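Local atomic coordinates of malate synthase (Haloferax volcanii, PDB entry 3OYZ), a protein that catalyses the magnesium-dependent Claisen condensation of acetyl-CoA with glyoxylate and hydrolysis of the malyl-CoA intermediate, giving malate in the glyoxylate cycle. Residues 240-243 with 244-247; 332-335 with 336-339; 385-388 with 389-393. All coordinates share one frame; numbering follows the deposited sequence.

How the interactions relate
Followed from the N terminus, the three contacts come in series, and none nests in or crosses another. Each joins two adjoining segments, so none closes a long loop. Interaction 1 lies within helix 238-249, between strands 226-229 and 255-258 of the TIM barrel. Interaction 2 turns the chain from helix 329-334 into strand 337-339, at the surface where another subunit joins. Interaction 3 passes from strand 382-387 into helix 389-395 beside the bound acetyl-CoA. No two touch: even interactions 1 and 2 keep their nearest atoms about 8 Å apart. K383 NZ, on strand 382-387, nevertheless hydrogen-bonds L334 O and T337 O of interaction 2.

Interaction 1 of 3, residues 240-243 with 244-247; sequences GYRE and RMTD
D247 N donates to E243 O over 2.9 Å with an N-H...O angle of 166°, the shortest of the four backbone bonds here. Three more i to i+4 bonds precede it: R244 N to G240 O, M245 N to Y241 O and T246 N to R242 O. Every carbonyl of 240-243 therefore accepts an amide of 244-247, which is the evidence for regular alpha-helix. R242 O has a second neighbour in T246 OG1, 3.2 Å away.

The side-chain contact is a Met-aromatic pair one turn apart. M245 SD sits over a face of the Y241 ring, 4.5 Å from its centroid and only 15° off the normal. The thioether then bends at chi3 (-79°), which brings the methyl back over the ring off-centre: M245 CE is 3.7 Å from Y241 CD2 and 4.2 Å from the Y241 ring centroid, a CH-pi contact. The same methyl lies 3.5 Å from Y241 O, so it is tucked between ring and backbone. Beyond the ring, Y241 OH is hydrogen-bonded to S258 OG and W257 O, which fixes the far end of the phenol.

This is the helix of the beta-alpha-beta unit made by strand 226-229, helix 238-249 and strand 255-258. Y241, R244 and M245 all touch I256 on the latter strand, and R244 NH2 forms salt bridges with D229 and E190. Y241 and M245 also meet A267, so helix 261-269 packs against the Met-aromatic pair.

Interaction 2 of 3, residues 332-335 with 336-339; sequences ELLG and LTSY
L333 O is the polar centre of this turn, where T337 and L336 come back onto the end of helix 329-334. Three hydrogen bonds converge on it. T337 N lies 2.8 Å from L333 O, in the carbonyl plane, though its N-H...O angle of 138° shows a bent approach; the other two bonds are weak. L336 N gives one of 2.9 Å to L333 O at a similar angle, 139°, and T337 OG1 adds the other, 3.3 Å from L333 O. The T337 chi1 of 59° lodges the hydroxyl between the backbone N and the carbonyl carbon and leaves the methyl beside the backbone N. Both branches consequently flank the same acceptor, with T337 CG2 also 3.3 Å from L333 O.

A second polar feature is a pair of acceptors, L334 O and T337 O, only 3.3 Å apart. Neither can bond the other; instead both accept from K383 NZ, whose ammonium group would probably offset the closeness of the two oxygens.

The van der Waals contacts centre on L336, which lays its branch point tightly against the backbone of the last helical turn: L336 CG is 3.1 Å from E332 O, a close approach for carbon and oxygen, and L336 CD1 is 3.4 Å from E332 O. L333, L334 and T337 meet further apolar cover in I381.

The whole is a helix-to-strand turn at the chain's surface, leading into an intersubunit beta-sheet. T337, S338 and Y339 pair antiparallel with a strand of the third subunit, and Y339 meets the ring of W279 of that subunit.

Interaction 3 of 3, residues 385-388 with 389-393; sequences RMWD and EATYQ. With ACO (acetyl coenzyme *a), chain B.
Two first torsions bring D388 and T391 together: chi1 of D388 (65°) sets its carboxylate between backbone N and carbonyl carbon, while chi1 of T391 (-39°) turns OG1 back toward the helix start and leaves CG2 facing the strand. The result is a capping box. D388 N donates to T391 OG1 over 2.9 Å and almost straight, at 175°, and A390 N returns a weak capping bond to D388 OD1 of 3.3 Å. The T391 hydroxyl in turn donates to a water that donates to M386 O, so OG1 is used both as acceptor and as donor. D388 O takes Y392 N, the first full helical bond.

The methyl of T391 rests on two flat groups. T391 CG2 lies over the centre of the W387 indole, 3.6 Å from the centroid of the five-membered ring, a CH-pi contact, and also over a face of the R385 guanidinium, whose NH1 bonds G204 O and whose NE forms a salt bridge with D233. An alanine in place of W387 would strip the indole from this methyl and is likely to open a gap between T391 and strand 364-369, where I364 and M366 pack on the ring.

D388 OD2 comes within 3.2 Å of C3P of acetyl-CoA, and M386 CG within 3.5 Å of its CEP. The N-cap at this strand-to-helix junction places D388, the predicted proton acceptor, at the malate synthase active site.

Interaction 1 of 3, residues 240-243 with 244-247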
loop_
_atom_site.group_PDB
_atom_site.type_symbol
_atom_site.label_atom_id
_atom_site.label_comp_id
_atom_site.label_asym_id
_atom_site.label_seq_id
_atom_site.Cartn_x
_atom_site.Cartn_y
_atom_site.Cartn_z
ATOM N N GLY A 240 23.896 -0.890 2.251
ATOM C CA GLY A 240 22.501 -0.548 2.593
ATOM C C GLY A 240 21.912 0.508 1.667
ATOM O O GLY A 240 20.815 0.346 1.191
ATOM N N TYR A 241 22.646 1.578 1.378
ATOM C CA TYR A 241 22.192 2.642 0.500
ATOM C C TYR A 241 21.966 2.045 -0.874
ATOM O O TYR A 241 20.912 2.306 -1.486
ATOM C CB TYR A 241 23.197 3.776 0.470
ATOM C CG TYR A 241 22.798 5.129 -0.114
ATOM C CD1 TYR A 241 21.617 5.785 0.270
ATOM C CD2 TYR A 241 23.667 5.774 -1.000
ATOM C CE1 TYR A 241 21.320 7.080 -0.238
ATOM C CE2 TYR A 241 23.402 7.031 -1.512
ATOM C CZ TYR A 241 22.235 7.680 -1.114
ATOM O OH TYR A 241 22.057 8.931 -1.639
ATOM N N ARG A 242 22.867 1.171 -1.324
ATOM C CA ARG A 242 22.658 0.575 -2.639
ATOM C C ARG A 242 21.422 -0.303 -2.710
ATOM O O ARG A 242 20.699 -0.242 -3.702
ATOM C CB ARG A 242 23.829 -0.312 -3.126
ATOM C CG ARG A 242 25.069 0.448 -3.526
ATOM C CD ARG A 242 26.233 -0.543 -3.653
ATOM N NE ARG A 242 27.390 0.260 -4.007
ATOM C CZ ARG A 242 28.637 -0.186 -4.038
ATOM N NH1 ARG A 242 28.876 -1.458 -3.750
ATOM N NH2 ARG A 242 29.621 0.644 -4.379
ATOM N N GLU A 243 21.223 -1.155 -1.715
ATOM C CA GLU A 243 20.048 -2.041 -1.677
ATOM C C GLU A 243 18.719 -1.220 -1.604
ATOM O O GLU A 243 17.712 -1.620 -2.207
ATOM C CB GLU A 243 20.127 -2.886 -0.395
ATOM C CG GLU A 243 21.211 -3.984 -0.527
ATOM C CD GLU A 243 21.398 -4.788 0.761
ATOM O OE1 GLU A 243 20.840 -4.414 1.828
ATOM O OE2 GLU A 243 22.146 -5.793 0.712
ATOM N N ARG A 244 18.723 -0.120 -0.843
ATOM C CA ARG A 244 17.536 0.758 -0.755
ATOM C C ARG A 244 17.260 1.374 -2.130
ATOM O O ARG A 244 16.115 1.409 -2.608
ATOM C CB ARG A 244 17.767 1.845 0.297
ATOM C CG ARG A 244 16.638 2.880 0.307
ATOM C CD ARG A 244 15.276 2.086 0.544
ATOM N NE ARG A 244 14.322 3.096 0.975
ATOM C CZ ARG A 244 13.929 3.293 2.218
ATOM N NH1 ARG A 244 14.292 2.471 3.227
ATOM N NH2 ARG A 244 13.183 4.359 2.406
ATOM N N MET A 245 18.294 1.849 -2.815
ATOM C CA MET A 245 18.079 2.446 -4.150
ATOM C C MET A 245 17.517 1.454 -5.138
ATOM O O MET A 245 16.616 1.789 -5.904
ATOM C CB MET A 245 19.363 3.064 -4.711
ATOM C CG MET A 245 19.701 4.327 -3.903
ATOM S SD MET A 245 21.212 5.059 -4.710
ATOM C CE MET A 245 22.527 4.023 -4.050
ATOM N N THR A 246 18.022 0.220 -5.103
ATOM C CA THR A 246 17.488 -0.831 -5.953
ATOM C C THR A 246 16.036 -1.117 -5.602
ATOM O O THR A 246 15.244 -1.259 -6.522
ATOM C CB THR A 246 18.295 -2.123 -5.804
ATOM O OG1 THR A 246 19.622 -1.857 -6.262
ATOM C CG2 THR A 246 17.663 -3.198 -6.638
ATOM N N ASP A 247 15.716 -1.232 -4.315
ATOM C CA ASP A 247 14.313 -1.396 -3.903
ATOM C C ASP A 247 13.409 -0.228 -4.381
ATOM O O ASP A 247 12.361 -0.472 -4.959
ATOM C CB ASP A 247 14.265 -1.497 -2.384
ATOM C CG ASP A 247 12.979 -2.146 -1.899
ATOM O OD1 ASP A 247 12.856 -3.379 -2.041
ATOM O OD2 ASP A 247 12.054 -1.467 -1.404
#

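Interaction 2 of 3, residues 332-335 with 336-339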
loop_
_atom_site.group_PDB
_atom_site.type_symbol
_atom_site.label_atom_id
_atom_site.label_comp_id
_atom_site.label_asym_id
_atom_site.label_seq_id
_atom_site.Cartn_x
_atom_site.Cartn_y
_atom_site.Cartn_z
ATOM N N GLU A 332 31.559 -5.477 7.270
ATOM C CA GLU A 332 30.522 -6.516 7.324
ATOM C C GLU A 332 30.067 -6.848 8.757
ATOM O O GLU A 332 28.981 -7.403 8.956
ATOM C CB GLU A 332 30.808 -7.742 6.440
ATOM C CG GLU A 332 29.526 -8.435 5.907
ATOM C CD GLU A 332 29.482 -8.677 4.388
ATOM O OE1 GLU A 332 28.655 -9.494 3.921
ATOM O OE2 GLU A 332 30.255 -8.048 3.634
ATOM N N LEU A 333 30.854 -6.446 9.756
ATOM C CA LEU A 333 30.433 -6.541 11.163
ATOM C C LEU A 333 29.317 -5.572 11.589
ATOM O O LEU A 333 28.374 -5.978 12.271
ATOM C CB LEU A 333 31.630 -6.429 12.116
ATOM C CG LEU A 333 32.232 -7.699 12.733
ATOM C CD1 LEU A 333 32.690 -7.365 14.152
ATOM C CD2 LEU A 333 31.258 -8.875 12.797
ATOM N N LEU A 334 29.448 -4.301 11.212
ATOM C CA LEU A 334 28.395 -3.298 11.370
ATOM C C LEU A 334 27.164 -3.689 10.563
ATOM O O LEU A 334 26.040 -3.547 11.033
ATOM C CB LEU A 334 28.877 -1.923 10.924
ATOM C CG LEU A 334 29.967 -1.327 11.814
ATOM C CD1 LEU A 334 30.720 -0.201 11.107
ATOM C CD2 LEU A 334 29.393 -0.895 13.146
ATOM N N GLY A 335 27.370 -4.174 9.345
ATOM C CA GLY A 335 26.312 -4.822 8.587
ATOM C C GLY A 335 25.604 -5.909 9.382
ATOM O O GLY A 335 24.439 -6.189 9.111
ATOM N N LEU A 336 26.265 -6.515 10.372
ATOM C CA LEU A 336 25.649 -7.627 11.113
ATOM C C LEU A 336 25.163 -7.334 12.542
ATOM O O LEU A 336 24.311 -8.049 13.080
ATOM C CB LEU A 336 26.540 -8.879 11.090
ATOM C CG LEU A 336 26.937 -9.536 9.759
ATOM C CD1 LEU A 336 28.068 -10.527 10.021
ATOM C CD2 LEU A 336 25.738 -10.189 9.033
ATOM N N THR A 337 25.705 -6.290 13.162
ATOM C CA THR A 337 25.264 -5.904 14.490
ATOM C C THR A 337 24.130 -4.872 14.467
ATOM O O THR A 337 23.994 -4.110 13.512
ATOM C CB THR A 337 26.426 -5.327 15.289
ATOM O OG1 THR A 337 26.948 -4.192 14.585
ATOM C CG2 THR A 337 27.509 -6.376 15.410
ATOM N N SER A 338 23.313 -4.852 15.514
ATOM C CA SER A 338 22.480 -3.692 15.823
ATOM C C SER A 338 22.389 -3.519 17.329
ATOM O O SER A 338 22.584 -4.474 18.077
ATOM C CB SER A 338 21.077 -3.838 15.229
ATOM O OG SER A 338 20.622 -5.168 15.341
ATOM N N TYR A 339 22.117 -2.299 17.771
ATOM C CA TYR A 339 21.863 -2.034 19.157
ATOM C C TYR A 339 20.366 -1.810 19.390
ATOM O O TYR A 339 19.669 -1.238 18.535
ATOM C CB TYR A 339 22.610 -0.761 19.505
ATOM C CG TYR A 339 22.552 -0.473 20.956
ATOM C CD1 TYR A 339 23.006 -1.426 21.875
ATOM C CD2 TYR A 339 22.084 0.743 21.430
ATOM C CE1 TYR A 339 23.004 -1.189 23.231
ATOM C CE2 TYR A 339 22.058 0.992 22.784
ATOM C CZ TYR A 339 22.532 0.018 23.667
ATOM O OH TYR A 339 22.535 0.199 25.023
#

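Interaction 3 of 3, residues 385-388 with 389-393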
loop_
_atom_site.group_PDB
_atom_site.type_symbol
_atom_site.label_atom_id
_atom_site.label_comp_id
_atom_site.label_asym_id
_atom_site.label_seq_id
_atom_site.Cartn_x
_atom_site.Cartn_y
_atom_site.Cartn_z
ATOM N N ARG A 385 25.054 7.450 12.620
ATOM C CA ARG A 385 23.749 7.825 12.057
ATOM C C ARG A 385 23.634 9.345 12.091
ATOM O O ARG A 385 23.956 9.950 13.129
ATOM C CB ARG A 385 22.641 7.206 12.901
ATOM C CG ARG A 385 21.262 7.383 12.291
ATOM C CD ARG A 385 20.181 7.173 13.337
ATOM N NE ARG A 385 18.885 7.373 12.677
ATOM C CZ ARG A 385 17.715 7.028 13.202
ATOM N NH1 ARG A 385 17.678 6.464 14.395
ATOM N NH2 ARG A 385 16.592 7.280 12.549
ATOM N N MET A 386 23.239 9.950 10.964
ATOM C CA MET A 386 22.897 11.387 10.899
ATOM C C MET A 386 21.679 11.669 11.786
ATOM O O MET A 386 20.646 10.987 11.665
ATOM C CB MET A 386 22.687 11.824 9.444
ATOM C CG MET A 386 22.546 13.343 9.158
ATOM S SD MET A 386 20.910 14.088 9.504
ATOM C CE MET A 386 19.840 13.037 8.475
ATOM N N TRP A 387 21.844 12.598 12.731
ATOM C CA TRP A 387 20.800 13.145 13.594
ATOM C C TRP A 387 20.532 14.622 13.292
ATOM O O TRP A 387 21.466 15.435 13.096
ATOM C CB TRP A 387 21.098 13.053 15.094
ATOM C CG TRP A 387 20.772 11.708 15.671
ATOM C CD1 TRP A 387 21.341 10.537 15.307
ATOM C CD2 TRP A 387 19.864 11.400 16.739
ATOM N NE1 TRP A 387 20.835 9.504 16.066
ATOM C CE2 TRP A 387 19.893 10.007 16.919
ATOM C CE3 TRP A 387 18.965 12.152 17.505
ATOM C CZ2 TRP A 387 19.097 9.355 17.867
ATOM C CZ3 TRP A 387 18.194 11.502 18.450
ATOM C CH2 TRP A 387 18.258 10.122 18.618
ATOM N N ASP A 388 19.231 14.923 13.239
ATOM C CA ASP A 388 18.722 16.275 13.287
ATOM C C ASP A 388 17.400 16.317 14.054
ATOM O O ASP A 388 17.031 15.319 14.685
ATOM C CB ASP A 388 18.724 16.925 11.903
ATOM C CG ASP A 388 17.788 16.261 10.898
ATOM O OD1 ASP A 388 16.819 15.555 11.260
ATOM O OD2 ASP A 388 17.998 16.541 9.695
ATOM N N GLU A 389 16.751 17.483 14.040
ATOM C CA GLU A 389 15.573 17.791 14.856
ATOM C C GLU A 389 14.471 16.753 14.578
ATOM O O GLU A 389 13.826 16.292 15.507
ATOM C CB GLU A 389 15.081 19.214 14.550
ATOM C CG GLU A 389 13.780 19.626 15.231
ATOM C CD GLU A 389 13.869 19.682 16.754
ATOM O OE1 GLU A 389 14.972 19.648 17.327
ATOM O OE2 GLU A 389 12.826 19.776 17.416
ATOM N N ALA A 390 14.352 16.347 13.319
ATOM C CA ALA A 390 13.387 15.291 12.937
ATOM C C ALA A 390 13.722 13.983 13.667
ATOM O O ALA A 390 12.855 13.275 14.164
ATOM C CB ALA A 390 13.413 15.093 11.424
ATOM N N THR A 391 15.002 13.631 13.689
ATOM C CA THR A 391 15.422 12.399 14.314
ATOM C C THR A 391 15.078 12.444 15.803
ATOM O O THR A 391 14.650 11.449 16.420
ATOM C CB THR A 391 16.976 12.210 14.216
ATOM O OG1 THR A 391 17.452 12.652 12.949
ATOM C CG2 THR A 391 17.381 10.766 14.447
ATOM N N TYR A 392 15.389 13.590 16.398
ATOM C CA TYR A 392 15.013 13.823 17.756
ATOM C C TYR A 392 13.502 13.632 17.952
ATOM O O TYR A 392 13.058 12.930 18.870
ATOM C CB TYR A 392 15.418 15.276 18.045
ATOM C CG TYR A 392 14.946 15.740 19.374
ATOM C CD1 TYR A 392 15.585 15.310 20.528
ATOM C CD2 TYR A 392 13.882 16.622 19.496
ATOM C CE1 TYR A 392 15.176 15.732 21.764
ATOM C CE2 TYR A 392 13.432 17.025 20.748
ATOM C CZ TYR A 392 14.097 16.576 21.875
ATOM O OH TYR A 392 13.721 16.973 23.135
ATOM N N GLN A 393 12.674 14.319 17.148
ATOM C CA GLN A 393 11.215 14.199 17.315
ATOM C C GLN A 393 10.780 12.731 17.168
ATOM O O GLN A 393 10.020 12.168 17.998
ATOM C CB GLN A 393 10.559 15.096 16.229
ATOM C CG GLN A 393 10.726 16.579 16.473
ATOM C CD GLN A 393 10.159 16.983 17.840
ATOM O OE1 GLN A 393 9.218 16.366 18.363
ATOM N NE2 GLN A 393 10.760 18.008 18.448
HETATM N N1A ACO B . 27.145 19.526 2.175
HETATM C C2A ACO B . 28.353 20.062 1.914
HETATM N N3A ACO B . 29.479 19.472 2.351
HETATM C C4A ACO B . 29.480 18.331 3.089
HETATM C C5A ACO B . 28.167 17.719 3.386
HETATM C C6A ACO B . 26.952 18.410 2.914
HETATM N N6A ACO B . 25.766 17.839 3.252
HETATM N N7A ACO B . 28.389 16.618 4.116
HETATM C C8A ACO B . 29.729 16.533 4.296
HETATM N N9A ACO B . 30.376 17.512 3.649
HETATM C C1B ACO B . 31.867 17.659 3.641
HETATM C C2B ACO B . 32.378 17.289 5.027
HETATM O O2B ACO B . 32.314 18.443 5.864
HETATM C C3B ACO B . 33.784 16.794 4.752
HETATM O O3B ACO B . 34.512 18.011 4.564
HETATM P P3B ACO B . 36.135 18.213 4.761
HETATM O O7A ACO B . 36.546 18.223 3.297
HETATM O O8A ACO B . 36.478 16.998 5.597
HETATM O O9A ACO B . 36.330 19.508 5.517
HETATM C C4B ACO B . 33.614 16.080 3.421
HETATM O O4B ACO B . 32.527 16.737 2.754
HETATM C C5B ACO B . 33.226 14.618 3.609
HETATM O O5B ACO B . 32.329 14.566 4.720
HETATM P P1A ACO B . 31.916 13.185 5.425
HETATM O O1A ACO B . 33.021 12.505 6.168
HETATM O O2A ACO B . 31.335 12.367 4.309
HETATM O O3A ACO B . 30.756 13.443 6.498
HETATM P P2A ACO B . 31.037 14.129 7.918
HETATM O O4A ACO B . 31.933 15.237 7.467
HETATM O O5A ACO B . 31.222 13.015 8.927
HETATM O O6A ACO B . 29.629 14.782 8.406
HETATM C CBP ACO B . 27.188 15.070 8.505
HETATM C CCP ACO B . 28.369 14.094 8.458
HETATM C CDP ACO B . 27.279 15.976 9.732
HETATM C CEP ACO B . 25.927 14.229 8.652
HETATM C CAP ACO B . 27.130 15.989 7.278
HETATM O OAP ACO B . 27.304 15.115 6.172
HETATM C C9P ACO B . 25.813 16.718 7.105
HETATM O O9P ACO B . 25.518 17.646 7.867
HETATM N N8P ACO B . 25.010 16.277 6.123
HETATM C C7P ACO B . 23.735 16.943 5.892
HETATM C C6P ACO B . 22.675 16.630 6.959
HETATM C C5P ACO B . 21.374 17.177 6.399
HETATM O O5P ACO B . 21.363 17.713 5.293
HETATM N N4P ACO B . 20.294 16.976 7.153
HETATM C C3P ACO B . 18.947 17.377 6.788
HETATM C C2P ACO B . 18.406 16.554 5.615
HETATM S S1P ACO B . 17.668 15.209 6.494
HETATM C C ACO B . 16.169 15.680 7.099
HETATM O O ACO B . 15.820 16.841 7.199
HETATM C CH3 ACO B . 15.267 14.585 7.579
HETATM O O HOH W 1 17.943 11.092 10.789
#